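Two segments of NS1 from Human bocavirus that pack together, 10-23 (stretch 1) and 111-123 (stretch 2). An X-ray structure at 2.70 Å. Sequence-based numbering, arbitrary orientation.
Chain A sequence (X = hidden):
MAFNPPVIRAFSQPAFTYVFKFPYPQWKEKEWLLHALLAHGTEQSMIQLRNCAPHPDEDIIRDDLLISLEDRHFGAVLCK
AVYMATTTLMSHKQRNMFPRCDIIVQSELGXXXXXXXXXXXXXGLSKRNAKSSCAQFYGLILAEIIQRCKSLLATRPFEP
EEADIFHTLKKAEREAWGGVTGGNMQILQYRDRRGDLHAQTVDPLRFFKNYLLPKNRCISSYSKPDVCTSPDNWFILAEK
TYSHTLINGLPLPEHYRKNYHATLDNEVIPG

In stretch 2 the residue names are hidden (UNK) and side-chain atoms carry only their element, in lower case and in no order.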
ATOM      1  N   ALA A  10     -19.880   1.398   4.012  1.00 49.57           N
ATOM      2  CA  ALA A  10     -20.381   1.234   2.663  1.00 41.21           C
ATOM      3  C   ALA A  10     -19.265   1.296   1.622  1.00 47.07           C
ATOM      4  O   ALA A  10     -18.310   2.067   1.766  1.00 45.92           O
ATOM      5  CB  ALA A  10     -21.422   2.303   2.390  1.00 35.63           C
ATOM      6  N   PHE A  11     -19.411   0.531   0.545  1.00 39.98           N
ATOM      7  CA  PHE A  11     -18.382   0.516  -0.490  1.00 44.31           C
ATOM      8  C   PHE A  11     -18.974   0.422  -1.897  1.00 46.32           C
ATOM      9  O   PHE A  11     -19.586  -0.582  -2.233  1.00 47.90           O
ATOM     10  CB  PHE A  11     -17.393  -0.642  -0.265  1.00 37.56           C
ATOM     11  CG  PHE A  11     -16.041  -0.407  -0.891  1.00 44.74           C
ATOM     12  CD1 PHE A  11     -15.855  -0.565  -2.265  1.00 37.72           C
ATOM     13  CD2 PHE A  11     -14.952  -0.008  -0.104  1.00 46.14           C
ATOM     14  CE1 PHE A  11     -14.621  -0.328  -2.853  1.00 36.56           C
ATOM     15  CE2 PHE A  11     -13.705   0.207  -0.674  1.00 38.83           C
ATOM     16  CZ  PHE A  11     -13.541   0.054  -2.064  1.00 41.30           C
ATOM     17  N   SER A  12     -18.748   1.457  -2.713  1.00 45.76           N
ATOM     18  CA  SER A  12     -19.288   1.549  -4.078  1.00 48.31           C
ATOM     19  C   SER A  12     -19.015   0.343  -4.964  1.00 50.47           C
ATOM     20  O   SER A  12     -17.878  -0.123  -5.065  1.00 47.52           O
ATOM     21  CB  SER A  12     -18.730   2.788  -4.777  1.00 52.48           C
ATOM     22  OG  SER A  12     -19.280   3.964  -4.220  1.00 59.45           O
ATOM     23  N   GLN A  13     -20.057  -0.130  -5.641  1.00 48.31           N
ATOM     24  CA  GLN A  13     -19.924  -1.259  -6.559  1.00 45.07           C
ATOM     25  C   GLN A  13     -20.028  -0.779  -8.025  1.00 49.60           C
ATOM     26  O   GLN A  13     -20.536   0.314  -8.285  1.00 45.39           O
ATOM     27  CB  GLN A  13     -20.963  -2.338  -6.222  1.00 49.74           C
ATOM     28  CG  GLN A  13     -20.772  -3.018  -4.865  1.00 53.36           C
ATOM     29  CD  GLN A  13     -20.359  -4.469  -4.988  1.00 69.06           C
ATOM     30  OE1 GLN A  13     -19.341  -4.802  -5.612  1.00 78.54           O
ATOM     31  NE2 GLN A  13     -21.165  -5.352  -4.406  1.00 72.83           N
ATOM     32  N   PRO A  14     -19.477  -1.551  -8.980  1.00 58.19           N
ATOM     33  CA  PRO A  14     -18.715  -2.789  -8.777  1.00 52.36           C
ATOM     34  C   PRO A  14     -17.326  -2.456  -8.224  1.00 52.49           C
ATOM     35  O   PRO A  14     -16.802  -1.362  -8.499  1.00 55.99           O
ATOM     36  CB  PRO A  14     -18.612  -3.362 -10.192  1.00 47.50           C
ATOM     37  CG  PRO A  14     -18.586  -2.154 -11.073  1.00 44.01           C
ATOM     38  CD  PRO A  14     -19.496  -1.146 -10.401  1.00 56.00           C
ATOM     39  N   ALA A  15     -16.766  -3.367  -7.430  1.00 42.19           N
ATOM     40  CA  ALA A  15     -15.443  -3.167  -6.825  1.00 41.48           C
ATOM     41  C   ALA A  15     -14.435  -4.186  -7.339  1.00 43.97           C
ATOM     42  O   ALA A  15     -14.771  -5.345  -7.590  1.00 40.37           O
ATOM     43  CB  ALA A  15     -15.519  -3.229  -5.280  1.00 35.47           C
ATOM     44  N   PHE A  16     -13.190  -3.754  -7.465  1.00 44.44           N
ATOM     45  CA  PHE A  16     -12.135  -4.623  -7.963  1.00 41.72           C
ATOM     46  C   PHE A  16     -10.901  -4.488  -7.091  1.00 36.35           C
ATOM     47  O   PHE A  16     -10.683  -3.449  -6.455  1.00 35.71           O
ATOM     48  CB  PHE A  16     -11.834  -4.294  -9.434  1.00 32.36           C
ATOM     49  CG  PHE A  16     -13.025  -4.456 -10.321  1.00 40.72           C
ATOM     50  CD1 PHE A  16     -13.921  -3.402 -10.501  1.00 39.06           C
ATOM     51  CD2 PHE A  16     -13.292  -5.689 -10.938  1.00 35.46           C
ATOM     52  CE1 PHE A  16     -15.056  -3.564 -11.300  1.00 45.28           C
ATOM     53  CE2 PHE A  16     -14.419  -5.856 -11.741  1.00 40.80           C
ATOM     54  CZ  PHE A  16     -15.299  -4.790 -11.923  1.00 46.05           C
ATOM     55  N   THR A  17     -10.106  -5.544  -7.050  1.00 30.55           N
ATOM     56  CA  THR A  17      -8.907  -5.554  -6.220  1.00 31.74           C
ATOM     57  C   THR A  17      -7.663  -5.798  -7.072  1.00 39.66           C
ATOM     58  O   THR A  17      -7.616  -6.737  -7.888  1.00 44.28           O
ATOM     59  CB  THR A  17      -9.038  -6.594  -5.087  1.00 39.30           C
ATOM     60  OG1 THR A  17     -10.192  -6.277  -4.294  1.00 36.20           O
ATOM     61  CG2 THR A  17      -7.769  -6.617  -4.181  1.00 41.34           C
ATOM     62  N   TYR A  18      -6.673  -4.924  -6.915  1.00 41.78           N
ATOM     63  CA  TYR A  18      -5.410  -5.062  -7.646  1.00 38.37           C
ATOM     64  C   TYR A  18      -4.225  -5.264  -6.700  1.00 41.31           C
ATOM     65  O   TYR A  18      -4.253  -4.846  -5.531  1.00 39.65           O
ATOM     66  CB  TYR A  18      -5.132  -3.820  -8.493  1.00 33.50           C
ATOM     67  CG  TYR A  18      -6.159  -3.518  -9.567  1.00 40.47           C
ATOM     68  CD1 TYR A  18      -7.300  -2.777  -9.280  1.00 36.71           C
ATOM     69  CD2 TYR A  18      -5.968  -3.944 -10.875  1.00 39.43           C
ATOM     70  CE1 TYR A  18      -8.224  -2.472 -10.269  1.00 35.95           C
ATOM     71  CE2 TYR A  18      -6.885  -3.666 -11.853  1.00 40.79           C
ATOM     72  CZ  TYR A  18      -8.017  -2.928 -11.551  1.00 41.34           C
ATOM     73  OH  TYR A  18      -8.943  -2.660 -12.552  1.00 43.69           O
ATOM     74  N   VAL A  19      -3.171  -5.882  -7.221  1.00 38.98           N
ATOM     75  CA  VAL A  19      -1.909  -5.927  -6.509  1.00 34.62           C
ATOM     76  C   VAL A  19      -0.820  -5.276  -7.349  1.00 38.50           C
ATOM     77  O   VAL A  19      -0.540  -5.701  -8.477  1.00 40.39           O
ATOM     78  CB  VAL A  19      -1.474  -7.358  -6.130  1.00 43.30           C
ATOM     79  CG1 VAL A  19      -0.100  -7.301  -5.430  1.00 35.21           C
ATOM     80  CG2 VAL A  19      -2.485  -7.977  -5.209  1.00 43.92           C
ATOM     81  N   PHE A  20      -0.217  -4.238  -6.778  1.00 37.23           N
ATOM     82  CA  PHE A  20       0.916  -3.556  -7.375  1.00 35.78           C
ATOM     83  C   PHE A  20       2.194  -4.064  -6.719  1.00 44.24           C
ATOM     84  O   PHE A  20       2.273  -4.105  -5.504  1.00 43.89           O
ATOM     85  CB  PHE A  20       0.795  -2.041  -7.162  1.00 38.27           C
ATOM     86  CG  PHE A  20       2.085  -1.300  -7.387  1.00 47.23           C
ATOM     87  CD1 PHE A  20       2.471  -0.930  -8.668  1.00 45.10           C
ATOM     88  CD2 PHE A  20       2.921  -0.987  -6.320  1.00 47.89           C
ATOM     89  CE1 PHE A  20       3.663  -0.265  -8.881  1.00 45.30           C
ATOM     90  CE2 PHE A  20       4.117  -0.316  -6.530  1.00 48.65           C
ATOM     91  CZ  PHE A  20       4.484   0.052  -7.813  1.00 44.47           C
ATOM     92  N   LYS A  21       3.172  -4.480  -7.520  1.00 49.39           N
ATOM     93  CA  LYS A  21       4.496  -4.885  -7.031  1.00 44.17           C
ATOM     94  C   LYS A  21       5.513  -3.796  -7.363  1.00 47.16           C
ATOM     95  O   LYS A  21       5.658  -3.430  -8.526  1.00 45.86           O
ATOM     96  CB  LYS A  21       4.953  -6.168  -7.719  1.00 48.09           C
ATOM     97  CG  LYS A  21       4.855  -7.429  -6.903  1.00 62.62           C
ATOM     98  CD  LYS A  21       5.724  -8.540  -7.519  1.00 78.56           C
ATOM     99  CE  LYS A  21       5.111  -9.136  -8.801  1.00 85.50           C
ATOM    100  NZ  LYS A  21       4.404 -10.442  -8.588  1.00 84.46           N
ATOM    101  N   PHE A  22       6.217  -3.267  -6.368  1.00 44.37           N
ATOM    102  CA  PHE A  22       7.287  -2.312  -6.658  1.00 46.41           C
ATOM    103  C   PHE A  22       8.386  -2.970  -7.538  1.00 50.08           C
ATOM    104  O   PHE A  22       9.024  -3.945  -7.142  1.00 43.48           O
ATOM    105  CB  PHE A  22       7.876  -1.762  -5.357  1.00 48.06           C
ATOM    106  CG  PHE A  22       8.711  -0.540  -5.556  1.00 48.69           C
ATOM    107  CD1 PHE A  22      10.046  -0.645  -5.887  1.00 48.23           C
ATOM    108  CD2 PHE A  22       8.154   0.718  -5.431  1.00 48.47           C
ATOM    109  CE1 PHE A  22      10.808   0.487  -6.089  1.00 44.27           C
ATOM    110  CE2 PHE A  22       8.914   1.852  -5.628  1.00 47.92           C
ATOM    111  CZ  PHE A  22      10.243   1.732  -5.959  1.00 42.55           C
ATOM    112  N   PRO A  23       8.614  -2.439  -8.742  1.00 50.91           N
ATOM    113  CA  PRO A  23       9.463  -3.205  -9.665  1.00 48.46           C
ATOM    114  C   PRO A  23      10.980  -3.090  -9.419  1.00 54.72           C
ATOM    115  O   PRO A  23      11.727  -2.707 -10.325  1.00 64.33           O
ATOM    116  CB  PRO A  23       9.089  -2.632 -11.035  1.00 38.21           C
ATOM    117  CG  PRO A  23       8.500  -1.240 -10.757  1.00 43.43           C
ATOM    118  CD  PRO A  23       8.267  -1.107  -9.265  1.00 48.46           C
ATOM    119  N   UNK A 111       7.504 -11.003   2.341  1.00 63.42           N
ATOM    120  CA  UNK A 111       8.654 -11.883   2.454  1.00 68.83           C
ATOM    121  C   UNK A 111       9.515 -11.673   1.213  1.00 65.69           C
ATOM    122  O   UNK A 111      10.739 -11.537   1.306  1.00 57.60           O
ATOM    123  c   UNK A 111       9.281 -14.365   2.501  1.00101.21           C
ATOM    124  o   UNK A 111      11.274 -14.840   3.725  1.00116.90           O
ATOM    125  c   UNK A 111       8.181 -13.331   2.548  1.00 83.22           C
ATOM    126  c   UNK A 111      10.116 -14.368   3.770  1.00111.24           C
ATOM    127  o   UNK A 111       9.605 -13.914   4.817  1.00109.35           O
ATOM    128  N   UNK A 112       8.852 -11.581   0.056  1.00 59.01           N
ATOM    129  CA  UNK A 112       9.528 -11.412  -1.221  1.00 53.77           C
ATOM    130  C   UNK A 112       9.252 -10.025  -1.800  1.00 56.39           C
ATOM    131  O   UNK A 112      10.182  -9.288  -2.152  1.00 54.93           O
ATOM    132  c   UNK A 112       9.492 -12.270  -3.666  1.00 78.61           C
ATOM    133  c   UNK A 112       9.092 -12.508  -2.206  1.00 65.00           C
ATOM    134  c   UNK A 112       8.864 -12.866  -6.079  1.00 92.89           C
ATOM    135  c   UNK A 112       8.866 -13.316  -4.608  1.00 91.53           C
ATOM    136  n   UNK A 112       7.534 -13.099  -6.763  1.00 94.17           N
ATOM    137  N   UNK A 113       7.983  -9.638  -1.860  1.00 54.77           N
ATOM    138  CA  UNK A 113       7.633  -8.399  -2.564  1.00 43.09           C
ATOM    139  C   UNK A 113       7.179  -7.242  -1.728  1.00 37.11           C
ATOM    140  O   UNK A 113       6.492  -7.405  -0.727  1.00 48.51           O
ATOM    141  o   UNK A 113       8.237  -9.746  -5.011  1.00 55.41           O
ATOM    142  c   UNK A 113       7.064  -9.725  -4.622  1.00 49.51           C
ATOM    143  c   UNK A 113       6.595  -8.676  -3.645  1.00 41.83           C
ATOM    144  n   UNK A 113       6.188 -10.660  -4.944  1.00 50.91           N
ATOM    145  N   UNK A 114       7.577  -6.060  -2.169  1.00 38.72           N
ATOM    146  CA  UNK A 114       7.041  -4.817  -1.648  1.00 36.61           C
ATOM    147  C   UNK A 114       5.774  -4.477  -2.447  1.00 37.96           C
ATOM    148  O   UNK A 114       5.847  -4.027  -3.591  1.00 37.60           O
ATOM    149  c   UNK A 114       7.164  -2.233  -0.019  1.00 43.71           C
ATOM    150  c   UNK A 114       8.761  -1.266  -1.695  1.00 46.39           C
ATOM    151  c   UNK A 114       8.091  -3.705  -1.797  1.00 32.40           C
ATOM    152  c   UNK A 114       7.635  -2.285  -1.462  1.00 42.87           C
ATOM    153  N   UNK A 115       4.603  -4.696  -1.863  1.00 45.35           N
ATOM    154  CA  UNK A 115       3.403  -4.487  -2.656  1.00 44.96           C
ATOM    155  C   UNK A 115       2.320  -3.616  -2.038  1.00 46.03           C
ATOM    156  O   UNK A 115       2.323  -3.337  -0.854  1.00 46.21           O
ATOM    157  n   UNK A 115       2.015  -8.006  -0.348  1.00 73.61           N
ATOM    158  c   UNK A 115       1.988  -6.752  -0.909  1.00 70.42           C
ATOM    159  c   UNK A 115       2.587  -6.841  -2.118  1.00 58.71           C
ATOM    160  n   UNK A 115       2.935  -8.163  -2.280  1.00 76.98           N
ATOM    161  c   UNK A 115       2.832  -5.823  -3.174  1.00 50.01           C
ATOM    162  c   UNK A 115       2.600  -8.837  -1.193  1.00 84.18           C
ATOM    163  N   UNK A 116       1.399  -3.171  -2.877  1.00 44.14           N
ATOM    164  CA  UNK A 116       0.193  -2.536  -2.394  1.00 44.70           C
ATOM    165  C   UNK A 116      -1.022  -3.311  -2.884  1.00 44.42           C
ATOM    166  O   UNK A 116      -1.070  -3.740  -4.045  1.00 49.12           O
ATOM    167  s   UNK A 116       1.244  -0.031  -2.165  1.00 54.28           S
ATOM    168  c   UNK A 116       0.101  -1.122  -2.925  1.00 48.44           C
ATOM    169  N   UNK A 117      -2.004  -3.469  -2.005  1.00 37.98           N
ATOM    170  CA  UNK A 117      -3.321  -3.936  -2.408  1.00 34.12           C
ATOM    171  C   UNK A 117      -4.190  -2.706  -2.546  1.00 44.50           C
ATOM    172  O   UNK A 117      -4.118  -1.788  -1.701  1.00 41.44           O
ATOM    173  n   UNK A 117      -3.682  -7.312  -1.893  1.00 55.75           N
ATOM    174  c   UNK A 117      -3.228  -6.174  -1.251  1.00 58.17           C
ATOM    175  c   UNK A 117      -3.924  -4.860  -1.366  1.00 38.67           C
ATOM    176  n   UNK A 117      -1.905  -7.867  -0.823  1.00 67.47           N
ATOM    177  c   UNK A 117      -2.872  -8.316  -1.611  1.00 61.37           C
ATOM    178  c   UNK A 117      -2.103  -6.530  -0.584  1.00 57.63           C
ATOM    179  N   UNK A 118      -4.963  -2.670  -3.632  1.00 28.34           N
ATOM    180  CA  UNK A 118      -5.907  -1.590  -3.882  1.00 34.60           C
ATOM    181  C   UNK A 118      -7.298  -2.176  -4.072  1.00 38.68           C
ATOM    182  O   UNK A 118      -7.515  -2.993  -4.964  1.00 38.13           O
ATOM    183  c   UNK A 118      -3.184  -1.121  -6.025  1.00 36.86           C
ATOM    184  c   UNK A 118      -4.103  -0.346  -5.131  1.00 40.64           C
ATOM    185  c   UNK A 118      -6.520   0.332  -5.446  1.00 29.66           C
ATOM    186  c   UNK A 118      -5.551  -0.825  -5.176  1.00 39.87           C
ATOM    187  N   UNK A 119      -8.239  -1.763  -3.237  1.00 42.51           N
ATOM    188  CA  UNK A 119      -9.639  -2.063  -3.505  1.00 49.97           C
ATOM    189  C   UNK A 119     -10.283  -0.775  -3.999  1.00 46.20           C
ATOM    190  O   UNK A 119     -10.279   0.245  -3.308  1.00 49.74           O
ATOM    191  c   UNK A 119     -10.165  -4.043  -0.231  1.00 30.76           C
ATOM    192  c   UNK A 119     -10.400  -2.581  -2.257  1.00 40.84           C
ATOM    193  c   UNK A 119      -9.643  -3.723  -1.587  1.00 34.92           C
ATOM    194  c   UNK A 119     -11.777  -3.062  -2.647  1.00 36.23           C
ATOM    195  N   UNK A 120     -10.822  -0.818  -5.205  1.00 39.08           N
ATOM    196  CA  UNK A 120     -11.449   0.356  -5.779  1.00 37.26           C
ATOM    197  C   UNK A 120     -12.807   0.029  -6.417  1.00 46.55           C
ATOM    198  O   UNK A 120     -12.977  -1.004  -7.095  1.00 42.76           O
ATOM    199  c   UNK A 120     -10.508   1.027  -6.787  1.00 35.81           C
ATOM    200  c   UNK A 120      -9.962   0.001  -7.793  1.00 30.91           C
ATOM    201  c   UNK A 120     -11.207   2.171  -7.474  1.00 31.49           C
ATOM    202  N   UNK A 121     -13.773   0.915  -6.194  1.00 39.82           N
ATOM    203  CA  UNK A 121     -15.111   0.696  -6.697  1.00 40.62           C
ATOM    204  C   UNK A 121     -15.828   1.986  -7.028  1.00 48.18           C
ATOM    205  O   UNK A 121     -15.659   3.005  -6.354  1.00 49.59           O
ATOM    206  N   UNK A 122     -16.666   1.930  -8.055  1.00 49.02           N
ATOM    207  CA  UNK A 122     -17.378   3.103  -8.502  1.00 49.08           C
ATOM    208  C   UNK A 122     -17.608   3.082  -9.991  1.00 54.76           C
ATOM    209  O   UNK A 122     -17.131   2.183 -10.685  1.00 60.53           O
ATOM    210  N   UNK A 123     -18.354   4.081 -10.461  1.00 57.24           N
ATOM    211  CA  UNK A 123     -18.722   4.245 -11.863  1.00 53.95           C
ATOM    212  C   UNK A 123     -17.465   4.378 -12.707  1.00 55.49           C
ATOM    213  O   UNK A 123     -16.517   5.024 -12.285  1.00 59.73           O
ATOM    214  c   UNK A 123     -21.510   6.644 -13.187  1.00 88.67           C
ATOM    215  c   UNK A 123     -19.596   5.494 -12.019  1.00 54.07           C
ATOM    216  o   UNK A 123     -22.499   6.583 -13.945  1.00 91.88           O
ATOM    217  c   UNK A 123     -20.499   5.507 -13.228  1.00 75.48           C
ATOM    218  o   UNK A 123     -21.325   7.588 -12.388  1.00 95.37           O
TER

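Position 111 carries three carbons, the third bearing two oxygens, and lies beyond the reach of stretch 1: it is Glu111, a carboxylate left in solvent. Position 112 has four carbons in a row ending in a nitrogen, which comes within 4.5 Å of NZ of Lys21. This unbranched chain is Lys112, and the two amines are like charges close together, with no bond between them.

At position 113 two carbons are followed by one oxygen and one nitrogen on the second, a short amide that points toward stretch 1 and packs beside the aliphatic part of Lys21. It is Asn113; a short polar amide suits a partly exposed position at the end of the pairing. Position 114 shows four carbons forked at the second. One of its end carbons lies 3.8 Å from CB of Phe22, a fitting apolar pair in a buried place, while its backbone O accepts a hydrogen bond from N of Phe22 at 2.9 Å; the position is Leu114.

Position 115 has one carbon and then a five-membered ring of three carbons and two nitrogens, an imidazole. Its CB sits 2.9 Å from O of Phe20, but the ring leads away into a partly exposed region that suits a polar group: His115. Position 116 has one carbon and one sulfur, and its CB is 4.4 Å from CB of Phe20. This is Cys116, small enough for the buried space there.

Position 117 repeats the five-membered ring with two nitrogens, one of which approaches CG2 of Val19 at 3.6 Å; it is His117, on the same sheet face as His115. Position 118 has four carbons, forked at the first, with one arm two carbons long. The end of that arm reaches CB of Tyr18 at 4.1 Å and CB of Phe20 at 4.2 Å, so the long arm of Ile118 packs against two aromatic residues.

Position 119 has the same forked pattern, but on the other face, and its short arm ends 3.6 Å from CZ of Phe11. It is Ile119, whose branched aliphatic chain suits both the strand and this buried site. Position 120 bears one carbon carrying two more, one of which meets the edge of the Tyr18 ring 3.9 Å from CE1: the compact fork of Val120.

Position 121 has no side-chain atoms. Its CA lies 3.3 Å from O of Ser12, and an ideal CB would clash with that oxygen at 2.0 Å, so Gly121 fits. Position 122 is also bare: at phi 147° and psi 175° a CB would jam against the preceding carbonyl, so Gly122 fits. Position 123 has three carbons ending in two oxygens, Glu123, exposed and directed away.

The contact is an antiparallel strand pairing. Paired hydrogen bonds join Phe16 with Val120, Tyr18 with Ile118 and Phe20 with Cys116, and a weak one from N of Gly122 to O of Pro14, 3.3 Å long, extends the ladder. Alternation puts Cys116, Ile118 and Val120 on the face of Phe16, Tyr18 and Phe20, while His115, His117 and Ile119 share the other with Lys21, Val19 and Thr17.

Stretch 2 (111-123) EKNLHCHIIVGGE
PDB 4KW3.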